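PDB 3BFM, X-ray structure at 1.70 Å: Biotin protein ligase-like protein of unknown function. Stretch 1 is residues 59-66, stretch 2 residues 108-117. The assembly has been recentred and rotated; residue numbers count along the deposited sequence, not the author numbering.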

# COMPACT_ATOMS: atom_id res chain seq x y z
N VAL A 59 -15.85 4.62 0.10
CA VAL A 59 -17.06 4.77 -0.68
C VAL A 59 -18.17 4.00 0.02
O VAL A 59 -17.91 3.19 0.91
CB VAL A 59 -16.90 4.23 -2.13
CG1 VAL A 59 -15.77 4.92 -2.86
CG2 VAL A 59 -16.71 2.70 -2.15
N PRO A 60 -19.42 4.24 -0.36
CA PRO A 60 -20.47 3.44 0.25
C PRO A 60 -20.36 1.95 -0.09
O PRO A 60 -19.84 1.63 -1.14
CB PRO A 60 -21.73 4.01 -0.38
CG PRO A 60 -21.35 5.41 -0.75
CD PRO A 60 -19.97 5.27 -1.26
N LEU A 61 -20.93 1.10 0.75
CA LEU A 61 -20.87 -0.36 0.56
C LEU A 61 -21.29 -0.78 -0.83
O LEU A 61 -20.72 -1.70 -1.40
CB LEU A 61 -21.75 -1.07 1.57
CG LEU A 61 -21.68 -2.60 1.56
CD1 LEU A 61 -20.29 -3.10 1.93
CD2 LEU A 61 -22.75 -3.18 2.48
N ALA A 62 -22.38 -0.18 -1.33
CA ALA A 62 -22.87 -0.45 -2.68
C ALA A 62 -21.77 -0.48 -3.74
O ALA A 62 -21.67 -1.41 -4.56
CB ALA A 62 -23.94 0.59 -3.03
N LYS A 63 -20.91 0.53 -3.66
CA LYS A 63 -19.77 0.71 -4.55
C LYS A 63 -18.51 -0.06 -4.16
O LYS A 63 -17.65 -0.35 -5.03
CB LYS A 63 -19.47 2.19 -4.68
CG LYS A 63 -20.68 2.93 -5.27
CD LYS A 63 -20.30 4.10 -6.12
CE LYS A 63 -21.53 4.65 -6.83
NZ LYS A 63 -22.01 3.76 -7.95
N ALA A 64 -18.39 -0.39 -2.88
CA ALA A 64 -17.20 -1.09 -2.38
C ALA A 64 -17.24 -2.57 -2.78
O ALA A 64 -16.18 -3.24 -2.82
CB ALA A 64 -17.11 -0.97 -0.84
N MSE A 65 -18.44 -3.08 -3.05
CA MSE A 65 -18.62 -4.45 -3.56
C MSE A 65 -17.80 -4.75 -4.83
O MSE A 65 -17.52 -5.93 -5.08
CB MSE A 65 -20.09 -4.72 -3.84
CG MSE A 65 -21.01 -4.65 -2.66
SE MSE A 65 -20.32 -5.70 -1.08
CE MSE A 65 -20.36 -7.38 -1.79
N ALA A 66 -17.43 -3.73 -5.61
CA ALA A 66 -16.55 -3.89 -6.78
C ALA A 66 -15.22 -4.56 -6.42
O ALA A 66 -14.49 -5.04 -7.29
CB ALA A 66 -16.32 -2.54 -7.46
N ARG A 108 -14.43 -14.86 -1.57
CA ARG A 108 -15.45 -14.47 -0.62
C ARG A 108 -15.23 -13.03 -0.27
O ARG A 108 -14.08 -12.52 -0.35
CB ARG A 108 -15.41 -15.34 0.66
CG ARG A 108 -15.95 -16.73 0.42
CD ARG A 108 -16.10 -17.50 1.70
NE ARG A 108 -14.78 -17.89 2.19
CZ ARG A 108 -14.54 -18.40 3.39
NH1 ARG A 108 -15.54 -18.56 4.26
NH2 ARG A 108 -13.31 -18.74 3.74
N ILE A 109 -16.30 -12.38 0.17
CA ILE A 109 -16.23 -10.98 0.59
C ILE A 109 -17.05 -10.74 1.86
O ILE A 109 -18.18 -11.29 1.98
CB ILE A 109 -16.65 -10.03 -0.58
CG1 ILE A 109 -16.51 -8.60 -0.13
CG2 ILE A 109 -18.11 -10.27 -1.10
CD1 ILE A 109 -16.30 -7.63 -1.29
N ALA A 110 -16.49 -9.92 2.77
CA ALA A 110 -17.17 -9.51 4.00
C ALA A 110 -16.89 -8.05 4.20
O ALA A 110 -15.92 -7.48 3.67
CB ALA A 110 -16.69 -10.30 5.25
N ALA A 111 -17.77 -7.42 4.95
CA ALA A 111 -17.53 -6.05 5.32
C ALA A 111 -18.12 -5.68 6.70
O ALA A 111 -18.87 -6.46 7.28
CB ALA A 111 -18.05 -5.11 4.21
N SER A 112 -17.81 -4.48 7.15
CA SER A 112 -18.06 -4.03 8.53
C SER A 112 -19.51 -3.68 8.70
O SER A 112 -19.98 -3.58 9.82
CB SER A 112 -17.21 -2.81 8.88
OG SER A 112 -17.62 -1.64 8.16
N THR A 113 -20.22 -3.55 7.58
CA THR A 113 -21.61 -3.13 7.54
C THR A 113 -22.33 -3.93 6.46
O THR A 113 -21.69 -4.50 5.55
CB THR A 113 -21.72 -1.62 7.16
OG1 THR A 113 -23.09 -1.20 7.14
CG2 THR A 113 -21.15 -1.40 5.78
N ASP A 114 -23.66 -4.01 6.56
CA ASP A 114 -24.49 -4.51 5.46
C ASP A 114 -25.46 -3.46 4.91
O ASP A 114 -26.29 -3.77 4.07
CB ASP A 114 -25.25 -5.77 5.89
CG ASP A 114 -26.23 -5.52 7.00
OD1 ASP A 114 -26.14 -4.50 7.72
OD2 ASP A 114 -27.12 -6.37 7.18
N ASP A 115 -25.35 -2.22 5.36
CA ASP A 115 -26.13 -1.13 4.78
C ASP A 115 -25.46 -0.63 3.50
O ASP A 115 -24.37 -0.06 3.56
CB ASP A 115 -26.22 0.02 5.78
CG ASP A 115 -27.03 1.20 5.25
OD1 ASP A 115 -27.57 1.14 4.13
OD2 ASP A 115 -27.13 2.21 5.98
N PRO A 116 -26.13 -0.79 2.34
CA PRO A 116 -25.55 -0.32 1.08
C PRO A 116 -25.14 1.14 1.06
O PRO A 116 -24.25 1.50 0.32
CB PRO A 116 -26.68 -0.55 0.07
CG PRO A 116 -27.49 -1.61 0.65
CD PRO A 116 -27.44 -1.43 2.13
N ASP A 117 -25.78 1.98 1.87
CA ASP A 117 -25.49 3.41 1.89
C ASP A 117 -24.32 3.83 2.79
O ASP A 117 -23.78 4.92 2.63
CB ASP A 117 -26.76 4.16 2.31
CG ASP A 117 -27.86 4.06 1.26
OD1 ASP A 117 -27.54 4.02 0.05
OD2 ASP A 117 -29.05 4.03 1.66

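The two stretches bury 406 Å² between them, both sides summed, and the contact runs from the start of a short helix in stretch 1 to a strand and the loop that follows it in stretch 2. Val59 takes no part: its CA to CB bond points sideways and none of its surface is covered by the other stretch.

Contact begins at Pro60, which occupies the N-cap position just ahead of the helix. Its CA to CB bond points toward stretch 2, and Pro60 CB lies 3.6 Å from Pro116 O and 3.8 Å from Asp117 O. These are packing distances between a carbon and backbone carbonyl oxygens. The carbonyl of Pro60 serves its own helix: Pro60 O accepts from Ala64 N at 3.0 Å and, weakly, from Lys63 N at 3.0 Å.

Leu61 is the centre of the contact, with 105 Å² covered by stretch 2, the largest share of any residue here. Its side chain, with chi1 t and chi2 p, is buried and spans several residues of the other stretch. Leu61 CB sits 3.4 Å from Asp115 O. Leu61 CD2 approaches the backbone at 3.5 Å from Thr113 O and 3.7 Å from Asp114 C, and also lies 4.1 Å from Thr113 CG2. Leu61 CD1 reaches the end of the strand, 3.8 Å from Ala111 CB, an apolar contact between side chains. The leucine therefore packs against a mixture of methyl groups and main-chain atoms. The loop it packs against is braced by its own side chains: Asp115 N donates to Thr113 OG1 at 3.1 Å (N-H...acceptor angle 160°), and Asp117 N to Asp115 OD1 at 3.0 Å (163°).

Two amide nitrogens of the first helical turn approach the same carbonyl, but only one is bonded to it. Ala62 N donates to Pro116 O at 3.0 Å with an angle of 166°, close to linear, and this is the sole hydrogen bond across the stretches. Leu61 N is 3.4 Å from Pro116 O, but the angle is poor and the pair does not qualify. An amide this early in a helix has no preceding turn to supply its acceptor, so a carbonyl from the other stretch can fill that role. The bond coincides with a close approach of the backbones, Ala62 CA and Pro116 CA being 4.6 Å apart. Beside it, Ala62 CB and Pro116 CB make a looser apolar contact at 4.3 Å.

Lys63 and Ala64 make no direct contact with stretch 2. At Met65, a selenomethionine, Met65 CA and Ile109 CA are 8.1 Å apart, and the two side chains together close the gap. The CA to CB bond of Met65 points sideways, yet with chi1, chi2 and chi3 all m its end comes nearer, placing Met65 CE 3.7 Å from Ile109 CG2. The CA to CB bond of Ile109 points toward stretch 1, so two buried apolar side chains meet there. Ala66, whose CA to CB bond points away, lies outside the contact, which ends at Met65.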